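Local coordinates for protein PTHB1 (Homo sapiens, PDB 4YD8) that forms part of the BBSome, a coat complex thought to sort specific membrane proteins to the primary cilium and required for ciliogenesis, at residues 187-198 against 248-256; 290-298 against 332-340. All coordinates share one frame; numbering follows the deposited sequence. Where two conformers were deposited one is given.

Contact 1 (187-198 against 248-256)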
# COMPACT_ATOMS: atom_id res chain seq x y z
N PRO A 187 0.10 -1.37 12.10
CA PRO A 187 -0.34 -1.52 10.71
C PRO A 187 -1.65 -2.29 10.65
O PRO A 187 -1.96 -3.05 11.58
CB PRO A 187 0.81 -2.30 10.03
CG PRO A 187 1.57 -2.93 11.15
CD PRO A 187 1.36 -2.06 12.38
N LEU A 188 -2.40 -2.10 9.57
CA LEU A 188 -3.73 -2.70 9.46
C LEU A 188 -3.93 -3.31 8.08
O LEU A 188 -3.61 -2.68 7.08
CB LEU A 188 -4.80 -1.64 9.73
CG LEU A 188 -6.26 -2.07 9.62
CD1 LEU A 188 -6.68 -2.94 10.80
CD2 LEU A 188 -7.17 -0.84 9.52
N ALA A 189 -4.47 -4.52 8.03
CA ALA A 189 -4.74 -5.16 6.73
C ALA A 189 -5.97 -6.05 6.82
O ALA A 189 -6.32 -6.56 7.89
CB ALA A 189 -3.51 -5.96 6.25
N TYR A 190 -6.65 -6.21 5.69
CA TYR A 190 -7.79 -7.10 5.59
C TYR A 190 -7.42 -8.37 4.83
O TYR A 190 -6.79 -8.32 3.76
CB TYR A 190 -8.97 -6.41 4.88
CG TYR A 190 -10.12 -7.35 4.58
CD1 TYR A 190 -10.91 -7.87 5.60
CD2 TYR A 190 -10.41 -7.75 3.27
CE1 TYR A 190 -11.96 -8.74 5.34
CE2 TYR A 190 -11.46 -8.61 3.00
CZ TYR A 190 -12.23 -9.11 4.05
OH TYR A 190 -13.26 -9.98 3.80
N SER A 191 -7.80 -9.52 5.38
CA SER A 191 -7.62 -10.80 4.70
C SER A 191 -8.95 -11.28 4.13
O SER A 191 -9.86 -11.59 4.89
CB SER A 191 -7.05 -11.85 5.65
OG SER A 191 -7.21 -13.16 5.13
N SER A 192 -9.09 -11.33 2.81
CA SER A 192 -10.35 -11.78 2.23
C SER A 192 -10.55 -13.27 2.47
O SER A 192 -11.68 -13.72 2.63
CB SER A 192 -10.42 -11.47 0.73
OG SER A 192 -9.32 -12.04 0.06
N ARG A 193 -9.46 -14.05 2.50
CA ARG A 193 -9.58 -15.50 2.63
C ARG A 193 -10.17 -15.89 3.98
O ARG A 193 -10.95 -16.84 4.07
CB ARG A 193 -8.23 -16.18 2.42
N THR A 194 -9.81 -15.16 5.02
CA THR A 194 -10.32 -15.46 6.36
C THR A 194 -11.36 -14.45 6.82
O THR A 194 -11.83 -14.52 7.96
CB THR A 194 -9.20 -15.51 7.39
OG1 THR A 194 -8.58 -14.23 7.47
CG2 THR A 194 -8.14 -16.55 6.99
N ASP A 195 -11.70 -13.52 5.93
CA ASP A 195 -12.60 -12.39 6.22
C ASP A 195 -12.27 -11.81 7.60
O ASP A 195 -13.11 -11.78 8.50
CB ASP A 195 -14.07 -12.83 6.11
CG ASP A 195 -15.05 -11.65 6.19
OD1 ASP A 195 -14.72 -10.53 5.75
OD2 ASP A 195 -16.17 -11.85 6.71
N SER A 196 -11.02 -11.37 7.76
CA SER A 196 -10.54 -10.85 9.04
C SER A 196 -9.67 -9.62 8.88
O SER A 196 -9.07 -9.39 7.82
CB SER A 196 -9.76 -11.92 9.81
OG SER A 196 -10.54 -13.08 10.04
N PHE A 197 -9.58 -8.84 9.96
CA PHE A 197 -8.66 -7.72 10.04
C PHE A 197 -7.42 -8.12 10.82
O PHE A 197 -7.53 -8.74 11.88
CB PHE A 197 -9.30 -6.50 10.71
CG PHE A 197 -10.44 -5.91 9.92
CD1 PHE A 197 -10.21 -5.25 8.73
CD2 PHE A 197 -11.74 -6.03 10.38
CE1 PHE A 197 -11.26 -4.71 8.01
CE2 PHE A 197 -12.80 -5.48 9.66
CZ PHE A 197 -12.55 -4.83 8.46
N LEU A 198 -6.26 -7.77 10.30
CA LEU A 198 -5.00 -8.08 10.99
C LEU A 198 -4.32 -6.80 11.43
O LEU A 198 -4.29 -5.81 10.70
CB LEU A 198 -4.08 -8.91 10.07
CG LEU A 198 -4.51 -10.38 10.03
CD1 LEU A 198 -5.72 -10.64 9.13
CD2 LEU A 198 -3.37 -11.26 9.65
N GLN A 248 8.45 -4.84 17.40
CA GLN A 248 7.45 -3.96 16.79
C GLN A 248 7.35 -4.23 15.29
O GLN A 248 8.36 -4.51 14.63
CB GLN A 248 7.79 -2.49 17.04
CG GLN A 248 7.84 -2.10 18.52
CD GLN A 248 6.50 -2.24 19.23
OE1 GLN A 248 5.44 -1.95 18.67
NE2 GLN A 248 6.54 -2.65 20.49
N ALA A 249 6.14 -4.16 14.75
CA ALA A 249 5.93 -4.31 13.31
C ALA A 249 5.93 -2.98 12.57
O ALA A 249 5.37 -1.99 13.06
CB ALA A 249 4.62 -5.04 13.04
N LEU A 250 6.55 -2.96 11.40
CA LEU A 250 6.52 -1.79 10.52
C LEU A 250 5.33 -1.83 9.56
O LEU A 250 4.73 -0.79 9.25
CB LEU A 250 7.82 -1.70 9.71
CG LEU A 250 9.11 -1.41 10.48
CD1 LEU A 250 10.31 -1.42 9.54
CD2 LEU A 250 9.01 -0.07 11.19
N ASP A 251 5.00 -3.02 9.08
CA ASP A 251 3.98 -3.14 8.06
C ASP A 251 3.43 -4.56 8.03
O ASP A 251 4.09 -5.50 8.50
CB ASP A 251 4.57 -2.75 6.68
CG ASP A 251 3.51 -2.37 5.66
OD1 ASP A 251 2.33 -2.26 6.05
OD2 ASP A 251 3.86 -2.14 4.47
N ILE A 252 2.22 -4.71 7.48
CA ILE A 252 1.62 -6.00 7.18
C ILE A 252 1.12 -5.97 5.74
O ILE A 252 0.57 -4.96 5.31
CB ILE A 252 0.42 -6.34 8.07
CG1 ILE A 252 0.79 -6.33 9.54
CG2 ILE A 252 -0.18 -7.71 7.70
CD1 ILE A 252 -0.45 -6.21 10.41
N CYS A 253 1.30 -7.06 5.02
CA CYS A 253 0.84 -7.18 3.64
C CYS A 253 0.24 -8.56 3.46
O CYS A 253 0.93 -9.56 3.67
CB CYS A 253 2.00 -6.97 2.66
SG CYS A 253 1.45 -6.92 0.90
N ILE A 254 -1.03 -8.65 3.07
CA ILE A 254 -1.63 -9.97 2.85
C ILE A 254 -1.71 -10.26 1.37
O ILE A 254 -2.32 -9.49 0.63
CB ILE A 254 -3.02 -10.08 3.48
CG1 ILE A 254 -2.91 -9.83 5.00
CG2 ILE A 254 -3.63 -11.45 3.19
CD1 ILE A 254 -4.23 -9.76 5.68
N VAL A 255 -1.10 -11.36 0.93
CA VAL A 255 -1.05 -11.69 -0.50
C VAL A 255 -1.36 -13.16 -0.79
O VAL A 255 -1.14 -14.04 0.04
CB VAL A 255 0.35 -11.39 -1.11
CG1 VAL A 255 0.76 -9.96 -0.87
CG2 VAL A 255 1.38 -12.32 -0.52
N SER A 256 -1.86 -13.43 -1.99
CA SER A 256 -2.00 -14.79 -2.49
C SER A 256 -1.63 -14.83 -3.97
O SER A 256 -2.16 -14.05 -4.76
CB SER A 256 -3.42 -15.31 -2.27
OG SER A 256 -3.60 -16.56 -2.92
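A249 begins the contact by setting its CB against the ring of P187, whose CG lies 4.2 Å away. At L250 the chain turns a corner, and L250 and D251 together face L267 as a classic beta bulge. Beyond the corner, the backbone of D251 runs against the proline ring, with P187 CB 3.8 Å from D251 CA. I252 points at strand 188-191. Its CG1 lies anti to the carbonyl carbon (chi1 -58°), which carries the longer branch across P187 at about a right angle, with I252 CG1 3.8 Å from P187 CG. The terminal CD1 of I252 approaches two carbonyl oxygens, P187 O at 3.7 Å and L198 O, while CG2 packs on A189 CB. Cutting I252 back to an alanine removes CG1, CG2 and CD1 and would probably open a gap beside P187, leaving its ring with A249 and A189 CB with I254 as apolar partners across the contact. C253 turns away, and I254 is the next to reach over. Its CD1 lies 3.5 Å from S191 CB and equally near Y190 O, with A189 CB and L198 CD1 touching it. The 188-198 hairpin receiving these isoleucines is closed by a G1 bulge at D195 and S196, and S191 OG is hydrogen-bonded to T194 OG1. Y190 faces the other way, about 4 Å (nearest atoms) from G145, a residue critical for protein stability; its OH hydrogen-bonds D195 OD1 at an unusually short distance. Strands 188-191 and 251-255 run nearly parallel, at 15°, with axes 6.6 Å apart, as the innermost strands of neighbouring blades in the N-terminal seven-bladed beta-propeller of this longer protein. With no hydrogen bond linking the two segments, the blades stay separate sheets, joined by interdigitated apolar side chains.

Contact 2 (290-298 against 332-340)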
# COMPACT_ATOMS: atom_id res chain seq x y z
N SER A 290 18.42 -2.77 9.11
CA SER A 290 17.13 -2.20 9.52
C SER A 290 16.24 -1.89 8.31
O SER A 290 16.60 -1.06 7.48
CB SER A 290 17.31 -0.92 10.33
OG SER A 290 18.03 -1.17 11.52
N PRO A 291 15.08 -2.55 8.22
CA PRO A 291 14.22 -2.28 7.06
C PRO A 291 13.47 -0.95 7.16
O PRO A 291 13.24 -0.44 8.26
CB PRO A 291 13.24 -3.46 7.07
CG PRO A 291 13.12 -3.79 8.57
CD PRO A 291 14.54 -3.61 9.09
N SER A 292 13.11 -0.40 6.00
CA SER A 292 12.27 0.79 5.95
C SER A 292 10.90 0.47 5.37
O SER A 292 9.92 1.10 5.74
CB SER A 292 12.95 1.88 5.14
OG SER A 292 13.27 1.39 3.85
N CYS A 293 10.83 -0.50 4.46
CA CYS A 293 9.56 -0.84 3.84
C CYS A 293 9.66 -2.17 3.11
O CYS A 293 10.76 -2.70 2.92
CB CYS A 293 9.14 0.26 2.86
SG CYS A 293 10.29 0.40 1.46
N PHE A 294 8.53 -2.71 2.66
CA PHE A 294 8.57 -4.00 1.94
C PHE A 294 7.35 -4.21 1.07
O PHE A 294 6.38 -3.45 1.13
CB PHE A 294 8.83 -5.11 2.99
CG PHE A 294 7.60 -5.75 3.62
CD1 PHE A 294 6.44 -5.00 3.89
CD2 PHE A 294 7.57 -7.12 3.84
CE1 PHE A 294 5.30 -5.61 4.47
CE2 PHE A 294 6.46 -7.73 4.46
CZ PHE A 294 5.32 -6.98 4.75
N LEU A 295 7.43 -5.22 0.21
CA LEU A 295 6.33 -5.59 -0.66
C LEU A 295 6.53 -7.00 -1.19
O LEU A 295 7.35 -7.21 -2.09
CB LEU A 295 6.21 -4.62 -1.86
CG LEU A 295 5.01 -4.95 -2.75
CD1 LEU A 295 3.72 -4.44 -2.09
CD2 LEU A 295 5.18 -4.40 -4.16
N PRO A 296 5.78 -7.98 -0.64
CA PRO A 296 5.65 -9.29 -1.29
C PRO A 296 4.92 -9.07 -2.61
O PRO A 296 3.76 -8.66 -2.56
CB PRO A 296 4.79 -10.11 -0.32
CG PRO A 296 4.75 -9.31 0.96
CD PRO A 296 4.92 -7.87 0.55
N TYR A 297 5.57 -9.31 -3.75
CA TYR A 297 5.06 -8.75 -5.02
C TYR A 297 4.80 -9.76 -6.11
O TYR A 297 4.13 -9.43 -7.09
CB TYR A 297 6.03 -7.68 -5.56
CG TYR A 297 7.37 -8.22 -6.07
CD1 TYR A 297 8.42 -8.45 -5.19
CD2 TYR A 297 7.58 -8.48 -7.42
CE1 TYR A 297 9.64 -8.94 -5.63
CE2 TYR A 297 8.81 -8.97 -7.89
CZ TYR A 297 9.84 -9.20 -6.98
OH TYR A 297 11.05 -9.70 -7.40
N CYS A 298 5.32 -10.98 -5.98
CA CYS A 298 5.03 -11.99 -6.99
C CYS A 298 5.49 -13.36 -6.54
O CYS A 298 6.18 -13.51 -5.53
CB CYS A 298 5.70 -11.66 -8.33
SG CYS A 298 7.45 -12.15 -8.49
N HIS A 332 18.06 7.18 -2.69
CA HIS A 332 17.36 7.68 -1.51
C HIS A 332 16.70 6.54 -0.74
O HIS A 332 16.36 5.51 -1.32
CB HIS A 332 16.31 8.72 -1.91
CG HIS A 332 16.88 9.87 -2.68
ND1 HIS A 332 17.55 10.91 -2.08
CD2 HIS A 332 16.89 10.13 -4.01
CE1 HIS A 332 17.95 11.77 -3.00
NE2 HIS A 332 17.56 11.32 -4.18
N ILE A 333 16.52 6.72 0.56
CA ILE A 333 15.85 5.72 1.38
C ILE A 333 14.36 5.67 1.07
O ILE A 333 13.66 6.67 1.19
CB ILE A 333 16.03 6.01 2.89
CG1 ILE A 333 17.51 5.95 3.26
CG2 ILE A 333 15.22 5.03 3.73
CD1 ILE A 333 17.79 6.38 4.69
N PRO A 334 13.86 4.50 0.67
CA PRO A 334 12.45 4.36 0.32
C PRO A 334 11.57 4.25 1.58
O PRO A 334 11.89 3.48 2.48
CB PRO A 334 12.41 3.07 -0.49
CG PRO A 334 13.57 2.24 0.08
CD PRO A 334 14.61 3.23 0.54
N VAL A 335 10.49 5.03 1.64
CA VAL A 335 9.47 4.81 2.66
C VAL A 335 8.35 3.94 2.13
O VAL A 335 7.55 3.43 2.90
CB VAL A 335 8.83 6.10 3.18
CG1 VAL A 335 9.82 6.87 4.02
CG2 VAL A 335 8.25 6.94 2.02
N ALA A 336 8.27 3.82 0.80
CA ALA A 336 7.31 2.92 0.18
C ALA A 336 7.85 2.42 -1.14
O ALA A 336 8.57 3.14 -1.83
CB ALA A 336 5.95 3.61 -0.05
N VAL A 337 7.49 1.19 -1.48
CA VAL A 337 7.83 0.60 -2.77
C VAL A 337 6.61 -0.12 -3.30
O VAL A 337 5.86 -0.75 -2.54
CB VAL A 337 9.04 -0.37 -2.65
CG1 VAL A 337 8.80 -1.46 -1.59
CG2 VAL A 337 9.36 -0.98 -3.99
N ARG A 338 6.38 0.02 -4.61
CA ARG A 338 5.31 -0.69 -5.30
C ARG A 338 5.83 -1.28 -6.60
O ARG A 338 6.83 -0.81 -7.14
CB ARG A 338 4.12 0.25 -5.56
CG ARG A 338 3.44 0.73 -4.27
CD ARG A 338 2.60 -0.40 -3.69
NE ARG A 338 1.80 0.04 -2.54
CZ ARG A 338 2.25 0.14 -1.30
NH1 ARG A 338 3.51 -0.15 -1.01
NH2 ARG A 338 1.43 0.55 -0.34
N VAL A 339 5.15 -2.31 -7.10
CA VAL A 339 5.45 -2.90 -8.40
C VAL A 339 4.21 -2.86 -9.27
O VAL A 339 3.12 -3.16 -8.81
CB VAL A 339 5.93 -4.36 -8.27
CG1 VAL A 339 6.15 -5.00 -9.64
CG2 VAL A 339 7.21 -4.40 -7.46
N GLY A 340 4.35 -2.50 -10.54
CA GLY A 340 3.17 -2.48 -11.37
C GLY A 340 3.47 -2.37 -12.84
O GLY A 340 4.60 -2.57 -13.28
O HOH W 1 8.14 3.34 5.43
O HOH W 2 6.13 -0.37 0.72
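S292 and P334 make the direct hydrogen bond of this contact: S292 OG donates to P334 O over 2.9 Å, in the carbonyl plane and at a C=O...donor angle of 160°. The hydroxyl, between the backbone N and the carbonyl carbon (chi1 55°), is turned onto the neighbouring strand. C293 adopts the same kind of first torsion, bringing its SG over P334 CB and to 3.9 Å from V337 CG1. Both residues can face strand 334-342 because S292 and C293 form a classic beta bulge opposite G310. Water 1 lies between S292 O and V335 O, but more acceptors surround it than it has protons. Farther along, L295 and V339 meet obliquely. With CG anti to the backbone N (chi1 -177°), L295 reaches across the gap and CD2 comes within 3.6 Å of V339 N. V339 CG2 touches that same L295 CD2 and, 4.0 Å away, Y297 CB. R338 starts out pointing away, but its chain folds back until NH1 bonds V337 O at 2.9 Å, the oxygen close to the guanidinium plane. Water 2, at the edge of that guanidinium and in its plane, donates to F294 O and accepts from V337 N, 3.0 Å away; its bond from R338 NH1 is weak. F294 itself turns from this interface toward strands 249-255 and 263-268, with P296 CD over the centre of one ring face. Strands 291-298 and 336-340 are nearly parallel and are the innermost strands of two adjoining propeller blades, the second of which is completed by the N-terminal strand 8-17. The join is thus mixed in character: apolar side chains fill it, while a serine hydroxyl and waters mediate between main chains that do not bond to each other directly.

Overall arrangement
Both contacts join innermost strands of consecutive blades round the propeller axis, and their centres lie about 16 Å apart. Between them, strand 249-255 of contact 1 abuts strand 291-298 of contact 2, making three successive interfaces through four blades. The middle one is packing: D251 CB lies 3.7 Å from F294 CE1, and C253 SG lies 3.6 Å from P296 CD. Strand 249-255 thus sends I252 and I254 to one neighbour and C253 to the other. No hydrogen bond crosses contact 1, whereas a serine hydroxyl reaches a carbonyl oxygen across contact 2. Contact 1 approaches G145 through Y190, which faces away from strand 251-255; contact 2 is away from that stability-critical residue.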